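Local coordinates for protein SusD homolog (Bacteroides thetaiotaomicron VPI-5482, PDB 3IHV) that probably binds sugars or glycans at the bacterial outer membrane for uptake, as a SusD homolog, at residues Asn409-Tyr420 with Leu442-Arg452. Numbering follows the deposited sequence.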
# COMPACT_ATOMS: atom_id res chain seq x y z
N ASN A 409 -4.52 20.89 7.99
CA ASN A 409 -5.85 21.46 7.77
C ASN A 409 -6.81 20.97 8.83
O ASN A 409 -7.62 21.73 9.32
CB ASN A 409 -6.33 21.09 6.37
CG ASN A 409 -7.69 21.64 6.05
OD1 ASN A 409 -7.92 22.84 6.13
ND2 ASN A 409 -8.59 20.76 5.61
N GLU A 410 -6.68 19.70 9.23
CA GLU A 410 -7.56 19.16 10.25
C GLU A 410 -7.26 19.80 11.61
O GLU A 410 -8.17 20.23 12.35
CB GLU A 410 -7.40 17.65 10.37
CG GLU A 410 -7.79 16.85 9.16
CD GLU A 410 -9.29 16.93 8.79
OE1 GLU A 410 -10.14 17.28 9.67
OE2 GLU A 410 -9.57 16.62 7.61
N TRP A 411 -5.98 19.87 11.96
CA TRP A 411 -5.60 20.46 13.26
C TRP A 411 -5.91 21.96 13.40
O TRP A 411 -6.51 22.40 14.41
CB TRP A 411 -4.12 20.16 13.49
CG TRP A 411 -3.47 20.87 14.55
CD1 TRP A 411 -3.98 21.21 15.77
CD2 TRP A 411 -2.09 21.26 14.57
NE1 TRP A 411 -3.02 21.84 16.50
CE2 TRP A 411 -1.85 21.87 15.80
CE3 TRP A 411 -1.04 21.13 13.65
CZ2 TRP A 411 -0.60 22.40 16.15
CZ3 TRP A 411 0.20 21.65 13.97
CH2 TRP A 411 0.41 22.27 15.23
N LYS A 412 -5.53 22.72 12.38
CA LYS A 412 -5.72 24.17 12.38
C LYS A 412 -7.08 24.61 11.88
O LYS A 412 -7.37 25.80 11.94
CB LYS A 412 -4.69 24.82 11.46
CG LYS A 412 -3.23 24.38 11.65
CD LYS A 412 -2.62 24.94 12.83
CE LYS A 412 -1.10 24.82 12.73
NZ LYS A 412 -0.46 25.40 13.94
N HIS A 413 -7.91 23.68 11.40
CA HIS A 413 -9.23 24.00 10.85
C HIS A 413 -9.13 24.99 9.70
O HIS A 413 -9.79 26.01 9.68
CB HIS A 413 -10.13 24.54 11.97
CG HIS A 413 -10.23 23.60 13.12
ND1 HIS A 413 -10.81 22.35 13.00
CD2 HIS A 413 -9.81 23.70 14.40
CE1 HIS A 413 -10.74 21.73 14.17
NE2 HIS A 413 -10.14 22.53 15.03
N GLY A 414 -8.32 24.66 8.72
CA GLY A 414 -8.10 25.53 7.58
C GLY A 414 -6.67 25.39 7.11
O GLY A 414 -5.79 25.08 7.90
N PRO A 415 -6.44 25.61 5.82
CA PRO A 415 -5.07 25.46 5.35
C PRO A 415 -4.19 26.66 5.65
O PRO A 415 -4.66 27.79 5.66
CB PRO A 415 -5.25 25.33 3.85
CG PRO A 415 -6.50 26.18 3.57
CD PRO A 415 -7.39 25.91 4.73
N ASP A 416 -2.93 26.40 5.93
CA ASP A 416 -1.93 27.45 6.07
C ASP A 416 -0.90 27.30 4.95
O ASP A 416 -1.03 26.42 4.08
CB ASP A 416 -1.26 27.40 7.44
CG ASP A 416 -0.54 26.08 7.71
OD1 ASP A 416 -0.20 25.34 6.76
OD2 ASP A 416 -0.34 25.75 8.89
N ALA A 417 0.14 28.15 4.98
CA ALA A 417 1.16 28.15 3.95
C ALA A 417 1.84 26.81 3.81
O ALA A 417 2.13 26.35 2.71
CB ALA A 417 2.21 29.30 4.21
N GLU A 418 2.14 26.17 4.94
CA GLU A 418 2.83 24.89 4.89
C GLU A 418 1.96 23.82 4.26
O GLU A 418 2.45 23.00 3.47
CB GLU A 418 3.30 24.46 6.27
CG GLU A 418 4.46 25.27 6.75
CD GLU A 418 4.11 26.69 7.13
OE1 GLU A 418 3.08 26.94 7.84
OE2 GLU A 418 4.89 27.58 6.74
N ALA A 419 0.67 23.86 4.56
CA ALA A 419 -0.28 22.92 3.96
C ALA A 419 -0.34 23.13 2.43
O ALA A 419 -0.23 22.18 1.67
CB ALA A 419 -1.63 23.06 4.57
N TYR A 420 -0.49 24.37 2.01
CA TYR A 420 -0.50 24.69 0.59
C TYR A 420 0.80 24.30 -0.11
O TYR A 420 0.79 23.76 -1.20
CB TYR A 420 -0.79 26.17 0.38
CG TYR A 420 -2.24 26.49 0.21
CD1 TYR A 420 -2.87 26.21 -0.99
CD2 TYR A 420 -2.97 27.13 1.21
CE1 TYR A 420 -4.21 26.54 -1.18
CE2 TYR A 420 -4.29 27.48 1.01
CZ TYR A 420 -4.90 27.15 -0.18
OH TYR A 420 -6.20 27.48 -0.41
N LEU A 442 -3.22 24.45 -6.35
CA LEU A 442 -4.51 24.63 -5.70
C LEU A 442 -4.56 26.10 -5.39
O LEU A 442 -3.59 26.65 -4.85
CB LEU A 442 -4.67 23.92 -4.35
CG LEU A 442 -5.08 22.48 -4.23
CD1 LEU A 442 -4.01 21.64 -4.79
CD2 LEU A 442 -5.34 22.09 -2.75
N PRO A 443 -5.69 26.76 -5.70
CA PRO A 443 -5.86 28.16 -5.45
C PRO A 443 -5.96 28.50 -3.98
O PRO A 443 -6.41 27.70 -3.21
CB PRO A 443 -7.21 28.46 -6.11
CG PRO A 443 -7.95 27.23 -5.96
CD PRO A 443 -6.94 26.14 -6.19
N GLN A 444 -5.46 29.68 -3.63
CA GLN A 444 -5.65 30.29 -2.33
C GLN A 444 -7.14 30.54 -2.19
O GLN A 444 -7.87 30.60 -3.20
CB GLN A 444 -4.93 31.63 -2.22
CG GLN A 444 -3.46 31.53 -2.24
CD GLN A 444 -2.91 30.76 -1.05
OE1 GLN A 444 -3.10 31.15 0.08
NE2 GLN A 444 -2.22 29.68 -1.33
N GLY A 445 -7.59 30.75 -0.95
CA GLY A 445 -8.99 31.02 -0.70
C GLY A 445 -9.82 29.83 -0.29
O GLY A 445 -11.02 29.98 -0.00
N LEU A 446 -9.24 28.64 -0.28
CA LEU A 446 -9.99 27.45 0.15
C LEU A 446 -10.13 27.46 1.66
O LEU A 446 -9.27 28.02 2.39
CB LEU A 446 -9.29 26.18 -0.29
CG LEU A 446 -9.11 25.92 -1.77
CD1 LEU A 446 -8.18 24.76 -1.99
CD2 LEU A 446 -10.44 25.67 -2.47
N ASP A 447 -11.22 26.88 2.16
CA ASP A 447 -11.41 26.81 3.60
C ASP A 447 -11.24 25.40 4.09
O ASP A 447 -10.84 24.50 3.34
CB ASP A 447 -12.77 27.42 4.01
CG ASP A 447 -13.97 26.58 3.53
OD1 ASP A 447 -13.81 25.53 2.83
OD2 ASP A 447 -15.11 26.97 3.84
N GLU A 448 -11.52 25.17 5.35
CA GLU A 448 -11.33 23.82 5.88
C GLU A 448 -12.00 22.73 5.07
O GLU A 448 -11.39 21.69 4.77
CB GLU A 448 -11.78 23.76 7.33
CG GLU A 448 -11.62 22.35 7.94
CD GLU A 448 -12.09 22.31 9.36
OE1 GLU A 448 -12.37 23.38 9.92
OE2 GLU A 448 -12.19 21.21 9.92
N THR A 449 -13.25 22.95 4.69
CA THR A 449 -14.00 21.95 3.95
C THR A 449 -13.51 21.74 2.54
O THR A 449 -13.34 20.60 2.11
CB THR A 449 -15.45 22.36 3.89
OG1 THR A 449 -15.93 22.44 5.24
CG2 THR A 449 -16.27 21.31 3.10
N SER A 450 -13.29 22.83 1.81
CA SER A 450 -12.87 22.71 0.44
C SER A 450 -11.43 22.23 0.31
O SER A 450 -11.08 21.53 -0.64
CB SER A 450 -13.15 24.01 -0.34
OG SER A 450 -12.42 25.12 0.18
N PHE A 451 -10.58 22.61 1.26
CA PHE A 451 -9.19 22.11 1.22
C PHE A 451 -9.18 20.61 1.52
O PHE A 451 -8.46 19.83 0.87
CB PHE A 451 -8.33 22.88 2.21
CG PHE A 451 -6.88 22.61 2.04
CD1 PHE A 451 -6.12 23.39 1.18
CD2 PHE A 451 -6.27 21.60 2.76
CE1 PHE A 451 -4.75 23.16 1.03
CE2 PHE A 451 -4.92 21.36 2.64
CZ PHE A 451 -4.16 22.13 1.76
N ARG A 452 -10.01 20.20 2.46
CA ARG A 452 -10.15 18.80 2.79
C ARG A 452 -10.56 17.98 1.55
O ARG A 452 -9.96 16.93 1.25
CB ARG A 452 -11.17 18.62 3.90
CG ARG A 452 -11.41 17.11 4.21
CD ARG A 452 -12.47 16.89 5.24
NE ARG A 452 -12.10 17.41 6.53
CZ ARG A 452 -12.67 18.44 7.14
NH1 ARG A 452 -13.69 19.11 6.61
NH2 ARG A 452 -12.20 18.82 8.31
O HOH W 1 -11.89 27.10 7.39
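Tyr420 and Phe451 meet in a T-shaped pair: the CE1 edge of Phe451 comes down over the centre of the Tyr420 ring, centroids 5.2 Å apart and planes at 69°. On the opposite face of Tyr420, Gln444 folds back through its bent chain to set NE2 3.5 Å from Tyr420 CG, so the phenol is sandwiched. Its hydroxyl donates to a lone pair of Pro443 O (2.8 Å, OH to O) and accepts from Leu446 N, tying down the loop ahead of helix 448-463. With a phenylalanine here, Pro443 O would probably lose its donor and Leu446 N its acceptor, leaving the loop less firmly held. Phe451, with CG anti to its N (chi1 -169°), reaches between the two helices of 409-420; Pro415 CB lies over its face in a CH-pi contact, 3.5 Å from the ring centroid, while Ala419 CB touches CZ. Asn409 lies obliquely against the same ring, antiparallel to it, its CG 3.6 Å from Phe451 CD2, and its ND2 sends an almost straight bond to a lone pair of Glu448 O at 3.1 Å. That carbonyl also accepts from Arg452 N within its own helix. Farther along, the guanidinium of Arg452 takes Glu410 side-on in a two-nitrogen salt bridge, NE to OE2 and NH2 to OE1, both 2.9 Å, across planes 38° apart; a second salt bridge, from NH2 to the anti lone pair of Glu448 OE2, completes a Glu410-Arg452-Glu448 network. The contact thus joins the turn between helices 397-412 and 417-430 to the start of helix 448-463, which opens with an Asp447-Ser450 capping box. Chemically it divides into an aromatic side and an ionic side, where Arg452 probably offsets the repulsion between the carboxylates of Glu410 and Glu448.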